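Local coordinates for 3',5'-cyclic-nucleotide phosphodiesterase 1 (Saccharomyces cerevisiae, PDB 4OJV), which belongs to the class-II phosphodiesterases of the metallo-hydrolase clan, with two mixed beta sheets flanked by helices and two zinc ions bound in the model, at residues V117-I121 with S150-T154; W156-H160 with Y224-Y228; E77-D81 with D335-L341. One frame throughout, in Å; residues are numbered along the deposited sequence.

Contact 1. Residues V117-I121 with S150-T154; sequences VFQGI and SKKKT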
loop_
_atom_site.group_PDB
_atom_site.type_symbol
_atom_site.label_atom_id
_atom_site.label_comp_id
_atom_site.label_asym_id
_atom_site.label_seq_id
_atom_site.Cartn_x
_atom_site.Cartn_y
_atom_site.Cartn_z
ATOM N N VAL A 117 -17.362 -1.733 -9.193
ATOM C CA VAL A 117 -17.565 -2.322 -7.863
ATOM C C VAL A 117 -17.154 -1.316 -6.800
ATOM O O VAL A 117 -17.855 -1.123 -5.803
ATOM C CB VAL A 117 -16.774 -3.638 -7.672
ATOM C CG1 VAL A 117 -16.849 -4.128 -6.228
ATOM C CG2 VAL A 117 -17.286 -4.712 -8.617
ATOM N N PHE A 118 -16.014 -0.663 -7.020
ATOM C CA PHE A 118 -15.475 0.223 -6.018
ATOM C C PHE A 118 -16.324 1.478 -5.767
ATOM O O PHE A 118 -16.377 1.993 -4.639
ATOM C CB PHE A 118 -14.030 0.570 -6.347
ATOM C CG PHE A 118 -13.345 1.275 -5.249
ATOM C CD1 PHE A 118 -13.092 0.635 -4.035
ATOM C CD2 PHE A 118 -12.994 2.607 -5.394
ATOM C CE1 PHE A 118 -12.468 1.305 -2.991
ATOM C CE2 PHE A 118 -12.350 3.281 -4.357
ATOM C CZ PHE A 118 -12.097 2.632 -3.157
ATOM N N GLN A 119 -17.033 1.939 -6.798
ATOM C CA GLN A 119 -17.933 3.076 -6.601
ATOM C C GLN A 119 -19.022 2.782 -5.560
ATOM O O GLN A 119 -19.532 3.693 -4.924
ATOM C CB GLN A 119 -18.516 3.573 -7.934
ATOM C CG GLN A 119 -19.719 2.829 -8.490
ATOM C CD GLN A 119 -20.455 3.629 -9.559
ATOM O OE1 GLN A 119 -20.265 4.844 -9.697
ATOM N NE2 GLN A 119 -21.305 2.950 -10.318
ATOM N N GLY A 120 -19.341 1.503 -5.371
ATOM C CA GLY A 120 -20.328 1.085 -4.391
ATOM C C GLY A 120 -19.878 1.166 -2.945
ATOM O O GLY A 120 -20.719 1.119 -2.048
ATOM N N ILE A 121 -18.577 1.285 -2.693
ATOM C CA ILE A 121 -18.146 1.481 -1.307
ATOM C C ILE A 121 -18.577 2.891 -0.818
ATOM O O ILE A 121 -17.962 3.895 -1.195
ATOM C CB ILE A 121 -16.644 1.218 -1.155
ATOM C CG1 ILE A 121 -16.327 -0.258 -1.362
ATOM C CG2 ILE A 121 -16.182 1.589 0.245
ATOM C CD1 ILE A 121 -16.265 -0.741 -2.778
ATOM N N SER A 150 -22.059 11.552 -9.349
ATOM C CA SER A 150 -21.075 10.845 -8.543
ATOM C C SER A 150 -21.616 10.239 -7.251
ATOM O O SER A 150 -22.318 10.900 -6.483
ATOM C CB SER A 150 -19.917 11.789 -8.210
ATOM O OG SER A 150 -20.377 12.903 -7.464
ATOM N N LYS A 151 -21.269 8.977 -7.023
ATOM C CA LYS A 151 -21.475 8.336 -5.733
ATOM C C LYS A 151 -20.437 8.889 -4.748
ATOM O O LYS A 151 -19.236 8.868 -5.027
ATOM C CB LYS A 151 -21.336 6.816 -5.856
ATOM C CG LYS A 151 -22.414 6.138 -6.694
ATOM C CD LYS A 151 -22.315 4.629 -6.547
ATOM C CE LYS A 151 -23.326 3.896 -7.413
ATOM N NZ LYS A 151 -23.043 2.431 -7.428
ATOM N N LYS A 152 -20.911 9.390 -3.610
ATOM C CA LYS A 152 -20.055 10.050 -2.622
ATOM C C LYS A 152 -19.641 9.083 -1.522
ATOM O O LYS A 152 -20.387 8.155 -1.196
ATOM C CB LYS A 152 -20.774 11.248 -2.004
ATOM C CG LYS A 152 -21.216 12.299 -3.013
ATOM C CD LYS A 152 -21.686 13.568 -2.324
ATOM C CE LYS A 152 -22.033 14.640 -3.345
ATOM N NZ LYS A 152 -22.324 15.950 -2.700
ATOM N N LYS A 153 -18.456 9.309 -0.955
ATOM C CA LYS A 153 -17.936 8.467 0.126
ATOM C C LYS A 153 -17.800 9.216 1.447
ATOM O O LYS A 153 -17.425 10.392 1.481
ATOM C CB LYS A 153 -16.580 7.871 -0.244
ATOM C CG LYS A 153 -16.556 6.973 -1.478
ATOM C CD LYS A 153 -15.257 6.174 -1.501
ATOM C CE LYS A 153 -14.824 5.743 -2.892
ATOM N NZ LYS A 153 -15.574 4.566 -3.385
ATOM N N THR A 154 -18.094 8.514 2.530
ATOM C CA THR A 154 -17.978 9.044 3.876
ATOM C C THR A 154 -17.038 8.163 4.686
ATOM O O THR A 154 -17.135 6.926 4.652
ATOM C CB THR A 154 -19.353 9.139 4.572
ATOM O OG1 THR A 154 -20.229 9.945 3.780
ATOM C CG2 THR A 154 -19.224 9.764 5.951
HETATM O O HOH W 1 -18.152 5.744 -4.037
HETATM O O HOH W 2 -19.236 7.451 -8.719
#
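This buried, largely polar contact centres on one lysine and lies where the two parallel strands of a beta-alpha-beta crossover begin in the metallo-hydrolase sandwich. Residues 117-121 lead from helix 110-119 into strand 121-125; residues 150-154 enter strand 153-157, its parallel neighbour, after the chain has passed through helix 135-140. Gly120 N bonded to Val117 O (3.0 Å) and Ile121 N to Phe118 O (3.0 Å) form the turn from helix to strand. The long side chain of Lys153 reaches the carbonyl oxygens here: NZ makes a weak hydrogen bond to Ile121 O (3.3 Å) and lies 3.0 Å from Phe118 O. It also sits over a face of the Phe118 ring, 4.0 Å from the centroid and 25° off the normal, a cation-pi contact. Water 1 joins Lys153 NZ (2.9 Å) to Gln119 O (2.6 Å). On the backbone, Lys153 pairs with Lys185 and Lys187, and Thr154 with Thr122 and Tyr124, so the lysine is held within the sheet. Nearer the surface the aliphatic part of Lys151 runs past Gln119, CD reaching 3.4 Å from Gln119 O. Gln119 NE2 and Lys151 NZ, 3.4 Å apart, are both donors and do not pair; water 2 instead donates to Gln119 OE1 (3.0 Å) and accepts from Lys151 N (3.1 Å).

Contact 2. Residues W156-H160 with Y224-Y228; sequences WGLPH and YSTFY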
loop_
_atom_site.group_PDB
_atom_site.type_symbol
_atom_site.label_atom_id
_atom_site.label_comp_id
_atom_site.label_asym_id
_atom_site.label_seq_id
_atom_site.Cartn_x
_atom_site.Cartn_y
_atom_site.Cartn_z
ATOM N N TRP A 156 -16.009 7.395 8.448
ATOM C CA TRP A 156 -16.489 7.495 9.821
ATOM C C TRP A 156 -15.444 7.030 10.786
ATOM O O TRP A 156 -14.676 6.099 10.503
ATOM C CB TRP A 156 -17.699 6.606 10.019
ATOM C CG TRP A 156 -18.863 6.869 9.115
ATOM C CD1 TRP A 156 -19.105 6.331 7.859
ATOM C CD2 TRP A 156 -20.017 7.719 9.403
ATOM N NE1 TRP A 156 -20.302 6.783 7.360
ATOM C CE2 TRP A 156 -20.899 7.617 8.241
ATOM C CE3 TRP A 156 -20.396 8.521 10.474
ATOM C CZ2 TRP A 156 -22.102 8.309 8.168
ATOM C CZ3 TRP A 156 -21.611 9.210 10.394
ATOM C CH2 TRP A 156 -22.439 9.108 9.265
ATOM N N GLY A 157 -15.437 7.614 11.979
ATOM C CA GLY A 157 -14.545 7.163 13.035
ATOM C C GLY A 157 -14.819 7.902 14.321
ATOM O O GLY A 157 -15.548 8.895 14.333
ATOM N N LEU A 158 -14.236 7.417 15.402
ATOM C CA LEU A 158 -14.189 8.177 16.638
ATOM C C LEU A 158 -13.260 9.380 16.444
ATOM O O LEU A 158 -12.466 9.407 15.503
ATOM C CB LEU A 158 -13.709 7.278 17.782
ATOM C CG LEU A 158 -14.636 6.124 18.198
ATOM C CD1 LEU A 158 -13.995 5.323 19.321
ATOM C CD2 LEU A 158 -16.026 6.606 18.591
ATOM N N PRO A 159 -13.350 10.394 17.331
ATOM C CA PRO A 159 -12.492 11.577 17.164
ATOM C C PRO A 159 -10.987 11.297 17.080
ATOM O O PRO A 159 -10.292 11.969 16.319
ATOM C CB PRO A 159 -12.825 12.419 18.397
ATOM C CG PRO A 159 -14.238 12.056 18.706
ATOM C CD PRO A 159 -14.342 10.581 18.410
ATOM N N HIS A 160 -10.477 10.307 17.807
ATOM C CA HIS A 160 -9.025 10.023 17.765
ATOM C C HIS A 160 -8.562 9.643 16.373
ATOM O O HIS A 160 -7.385 9.779 16.035
ATOM C CB HIS A 160 -8.625 8.953 18.785
ATOM C CG HIS A 160 -9.017 7.547 18.388
ATOM N ND1 HIS A 160 -10.137 6.952 18.841
ATOM C CD2 HIS A 160 -8.386 6.624 17.557
ATOM C CE1 HIS A 160 -10.218 5.709 18.324
ATOM N NE2 HIS A 160 -9.153 5.517 17.533
ATOM N N TYR A 224 -5.113 5.085 20.689
ATOM C CA TYR A 224 -6.410 4.424 20.742
ATOM C C TYR A 224 -6.775 3.721 19.446
ATOM O O TYR A 224 -6.269 4.035 18.363
ATOM C CB TYR A 224 -7.508 5.422 21.106
ATOM C CG TYR A 224 -7.348 5.984 22.496
ATOM C CD1 TYR A 224 -7.441 5.159 23.609
ATOM C CD2 TYR A 224 -7.104 7.346 22.693
ATOM C CE1 TYR A 224 -7.294 5.677 24.896
ATOM C CE2 TYR A 224 -6.956 7.873 23.972
ATOM C CZ TYR A 224 -7.048 7.032 25.059
ATOM O OH TYR A 224 -6.898 7.552 26.327
ATOM N N SER A 225 -7.675 2.760 19.588
ATOM C CA SER A 225 -8.248 2.067 18.458
ATOM C C SER A 225 -9.750 1.905 18.707
ATOM O O SER A 225 -10.291 2.487 19.664
ATOM C CB SER A 225 -7.517 0.739 18.269
ATOM O OG SER A 225 -7.950 0.026 17.123
ATOM N N THR A 226 -10.428 1.142 17.847
ATOM C CA THR A 226 -11.882 1.034 17.902
ATOM C C THR A 226 -12.299 -0.391 17.604
ATOM O O THR A 226 -11.703 -1.050 16.747
ATOM C CB THR A 226 -12.532 1.943 16.832
ATOM O OG1 THR A 226 -11.890 3.224 16.815
ATOM C CG2 THR A 226 -14.037 2.130 17.059
ATOM N N PHE A 227 -13.324 -0.852 18.320
ATOM C CA PHE A 227 -14.076 -2.050 17.967
ATOM C C PHE A 227 -15.436 -1.590 17.446
ATOM O O PHE A 227 -16.066 -0.701 18.037
ATOM C CB PHE A 227 -14.333 -2.898 19.209
ATOM C CG PHE A 227 -13.161 -3.740 19.684
ATOM C CD1 PHE A 227 -11.861 -3.610 19.183
ATOM C CD2 PHE A 227 -13.383 -4.672 20.696
ATOM C CE1 PHE A 227 -10.833 -4.412 19.670
ATOM C CE2 PHE A 227 -12.361 -5.465 21.185
ATOM C CZ PHE A 227 -11.083 -5.339 20.674
ATOM N N TYR A 228 -15.884 -2.183 16.346
ATOM C CA TYR A 228 -17.204 -1.892 15.801
ATOM C C TYR A 228 -18.126 -3.086 15.907
ATOM O O TYR A 228 -17.790 -4.180 15.447
ATOM C CB TYR A 228 -17.085 -1.517 14.326
ATOM C CG TYR A 228 -16.500 -0.153 14.058
ATOM C CD1 TYR A 228 -17.268 0.996 14.213
ATOM C CD2 TYR A 228 -15.180 -0.009 13.616
ATOM C CE1 TYR A 228 -16.744 2.250 13.950
ATOM C CE2 TYR A 228 -14.646 1.242 13.355
ATOM C CZ TYR A 228 -15.434 2.369 13.522
ATOM O OH TYR A 228 -14.946 3.635 13.276
HETATM O O HOH W 3 -12.208 5.325 15.054
#
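His160, Tyr224 and Thr226 carry this contact between the two sheets of the sandwich. His160, in the first turn of helix 159-169, has the largest share: its ring lies flat against Tyr224, whose CB sits 3.7 Å from the ring centroid and only 5° off the normal, a CH-pi contact. The Tyr224 ring itself leads away to a cation-pi contact with Lys210. Although His160 NE2 is 3.3 Å from Tyr224 O, the angle is too poor for a hydrogen bond; that nitrogen pairs with Thr127 O instead. Thr226 meets the edge of the same ring, its OG1 3.4 Å from His160 CE1, and likewise bonds to Thr127 O. Water 3 bridges backbone and side chain, accepting from Leu158 N (2.9 Å) and donating to Thr226 OG1 (2.8 Å). Further along, Tyr228 OH packs 3.6 Å from Gly157 CA while bonding to Ile126 O. Through these bonds to Ile126 and Thr127 the two segments meet at the chain just before the zinc ligands His128 and His130. Ser225, its CA-to-CB bond directed away, touches His128 and His213, and its side chain is about 7 Å from a zinc ion. The end-to-end directions of the segments differ by 154°: residues 156-160 leave strand 153-157, between strands 121-125 and 186-190, for helix 159-169, opposite strand 222-232, between strands 204-215 and 238-242 of the other sheet.

Contact 3. Residues E77-D81 with D335-L341; sequences EFFID and DPRLTIL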
loop_
_atom_site.group_PDB
_atom_site.type_symbol
_atom_site.label_atom_id
_atom_site.label_comp_id
_atom_site.label_asym_id
_atom_site.label_seq_id
_atom_site.Cartn_x
_atom_site.Cartn_y
_atom_site.Cartn_z
ATOM N N GLU A 77 -7.439 -25.172 3.724
ATOM C CA GLU A 77 -8.076 -25.775 4.886
ATOM C C GLU A 77 -7.194 -25.773 6.132
ATOM O O GLU A 77 -7.700 -25.847 7.251
ATOM C CB GLU A 77 -8.611 -27.185 4.570
ATOM C CG GLU A 77 -7.555 -28.233 4.226
ATOM C CD GLU A 77 -7.223 -28.319 2.744
ATOM O OE1 GLU A 77 -7.497 -27.382 1.963
ATOM O OE2 GLU A 77 -6.671 -29.365 2.344
ATOM N N PHE A 78 -5.879 -25.643 5.943
ATOM C CA PHE A 78 -4.956 -25.581 7.073
ATOM C C PHE A 78 -5.178 -24.342 7.949
ATOM O O PHE A 78 -4.795 -24.332 9.120
ATOM C CB PHE A 78 -3.494 -25.596 6.607
ATOM C CG PHE A 78 -3.037 -26.897 5.964
ATOM C CD1 PHE A 78 -3.837 -28.048 5.935
ATOM C CD2 PHE A 78 -1.771 -26.965 5.396
ATOM C CE1 PHE A 78 -3.374 -29.222 5.339
ATOM C CE2 PHE A 78 -1.306 -28.136 4.806
ATOM C CZ PHE A 78 -2.112 -29.258 4.778
ATOM N N PHE A 79 -5.788 -23.299 7.383
ATOM C CA PHE A 79 -5.892 -21.999 8.054
ATOM C C PHE A 79 -7.241 -21.758 8.713
ATOM O O PHE A 79 -7.425 -20.734 9.376
ATOM C CB PHE A 79 -5.630 -20.863 7.056
ATOM C CG PHE A 79 -4.251 -20.875 6.476
ATOM C CD1 PHE A 79 -3.967 -21.617 5.334
ATOM C CD2 PHE A 79 -3.225 -20.153 7.074
ATOM C CE1 PHE A 79 -2.684 -21.638 4.808
ATOM C CE2 PHE A 79 -1.943 -20.163 6.549
ATOM C CZ PHE A 79 -1.677 -20.902 5.407
ATOM N N ILE A 80 -8.198 -22.658 8.501
ATOM C CA ILE A 80 -9.582 -22.389 8.876
ATOM C C ILE A 80 -10.209 -23.531 9.672
ATOM O O ILE A 80 -9.772 -24.687 9.594
ATOM C CB ILE A 80 -10.455 -22.032 7.641
ATOM C CG1 ILE A 80 -10.533 -23.212 6.657
ATOM C CG2 ILE A 80 -9.933 -20.764 6.958
ATOM C CD1 ILE A 80 -11.439 -22.981 5.460
ATOM N N ASP A 81 -11.237 -23.199 10.439
ATOM C CA ASP A 81 -12.073 -24.195 11.088
ATOM C C ASP A 81 -12.854 -24.929 9.997
ATOM O O ASP A 81 -13.317 -24.315 9.031
ATOM C CB ASP A 81 -13.030 -23.503 12.050
ATOM C CG ASP A 81 -13.891 -24.473 12.797
ATOM O OD1 ASP A 81 -13.395 -25.045 13.786
ATOM O OD2 ASP A 81 -15.056 -24.646 12.388
ATOM N N ASP A 335 4.914 -20.524 8.893
ATOM C CA ASP A 335 3.924 -19.463 8.732
ATOM C C ASP A 335 3.307 -19.140 10.096
ATOM O O ASP A 335 2.721 -20.014 10.740
ATOM C CB ASP A 335 2.868 -19.957 7.739
ATOM C CG ASP A 335 1.911 -18.868 7.255
ATOM O OD1 ASP A 335 1.473 -18.010 8.053
ATOM O OD2 ASP A 335 1.579 -18.919 6.050
ATOM N N PRO A 336 3.441 -17.878 10.557
ATOM C CA PRO A 336 2.944 -17.568 11.897
ATOM C C PRO A 336 1.433 -17.692 12.013
ATOM O O PRO A 336 0.932 -17.866 13.112
ATOM C CB PRO A 336 3.385 -16.116 12.114
ATOM C CG PRO A 336 3.553 -15.564 10.744
ATOM C CD PRO A 336 4.085 -16.710 9.929
ATOM N N ARG A 337 0.708 -17.623 10.899
ATOM C CA ARG A 337 -0.734 -17.836 10.965
ATOM C C ARG A 337 -1.044 -19.261 11.429
ATOM O O ARG A 337 -1.994 -19.476 12.182
ATOM C CB ARG A 337 -1.376 -17.575 9.610
ATOM C CG ARG A 337 -1.261 -16.116 9.187
ATOM C CD ARG A 337 -1.710 -15.884 7.759
ATOM N NE ARG A 337 -0.908 -16.645 6.803
ATOM C CZ ARG A 337 -1.188 -16.741 5.511
ATOM N NH1 ARG A 337 -2.246 -16.103 5.014
ATOM N NH2 ARG A 337 -0.417 -17.477 4.720
ATOM N N LEU A 338 -0.238 -20.223 10.980
ATOM C CA LEU A 338 -0.418 -21.616 11.388
ATOM C C LEU A 338 -0.010 -21.800 12.846
ATOM O O LEU A 338 -0.718 -22.455 13.612
ATOM C CB LEU A 338 0.352 -22.557 10.458
ATOM C CG LEU A 338 -0.091 -22.547 8.987
ATOM C CD1 LEU A 338 0.807 -23.421 8.122
ATOM C CD2 LEU A 338 -1.552 -22.954 8.849
ATOM N N THR A 339 1.125 -21.216 13.233
ATOM C CA THR A 339 1.574 -21.268 14.622
ATOM C C THR A 339 0.516 -20.693 15.562
ATOM O O THR A 339 0.134 -21.312 16.560
ATOM C CB THR A 339 2.898 -20.509 14.781
ATOM O OG1 THR A 339 3.873 -21.094 13.912
ATOM C CG2 THR A 339 3.386 -20.513 16.229
ATOM N N ILE A 340 0.031 -19.501 15.227
ATOM C CA ILE A 340 -0.977 -18.812 16.032
ATOM C C ILE A 340 -2.279 -19.607 16.118
ATOM O O ILE A 340 -2.866 -19.730 17.196
ATOM C CB ILE A 340 -1.206 -17.381 15.484
ATOM C CG1 ILE A 340 -0.030 -16.488 15.888
ATOM C CG2 ILE A 340 -2.539 -16.798 15.932
ATOM C CD1 ILE A 340 0.133 -15.245 15.034
ATOM N N LEU A 341 -2.710 -20.171 14.992
ATOM C CA LEU A 341 -3.942 -20.957 14.989
ATOM C C LEU A 341 -3.820 -22.147 15.952
ATOM O O LEU A 341 -4.723 -22.410 16.755
ATOM C CB LEU A 341 -4.292 -21.417 13.574
ATOM C CG LEU A 341 -5.621 -22.142 13.383
ATOM C CD1 LEU A 341 -6.800 -21.279 13.812
ATOM C CD2 LEU A 341 -5.761 -22.574 11.932
#
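Phe79 lays one face of its ring over Leu338, whose CD2 sits 3.8 Å from the ring centroid and 20° off the normal, a CH-pi contact at the heart of this mainly apolar interface. The far end of the ring reaches a charged pair: Phe79 CE2 lies over a face of the Arg337 guanidinium, 3.6 Å from Arg337 NH2, and 3.8 Å from Asp335 OD2, which approaches the ring edge near its plane. That pair sits at the helix start. Asp335 is the N-cap of helix 336-350, its OD1 accepting from Arg337 N (3.0 Å) and from Arg337 NE (3.0 Å), while Arg337 NH2 forms a salt bridge to Asp335 OD2 (2.8 Å). Ser67 OG also bonds to Asp335 OD2, and Pro66 O takes up Arg337 NH2. One turn further along the helix, Leu341 packs against the loop backbone, its CD2 3.5 Å from Phe78 O and 3.6 Å from Phe79 O. Leu338 CD2 also touches Phe78 CB at 4.0 Å, but the Phe78 ring leads away. The loop between strands 73-75 and 86-88 thus closes over the first turns of helix 336-350. Beside both runs strand 357-360, the edge of its sheet within this chain: Phe79 pairs with Ile360 through the backbone, Asp81 N bonds to Ser359 OG, and Leu341 packs on Ile358.

From the N terminus, the chain first passes residues 77-81, which wait more than 250 residues for their partner in contact 3. Within that wide loop, contact 1 closes a short one around helix 135-140, tying helix 110-119 to strand 153-157. The same strand leads at once into contact 2, which closes a second loop at 224-228 and joins the eight-stranded sheet to the seven-stranded one near the zinc site. Contacts 1 and 2 are therefore in series, without crossing, and both are nested inside contact 3. Residues 335-341, at the start of helix 336-350, finally close contact 3 on the other side of the chain's centre, about 34 Å from contact 1 and 28 Å from contact 2, centre to centre.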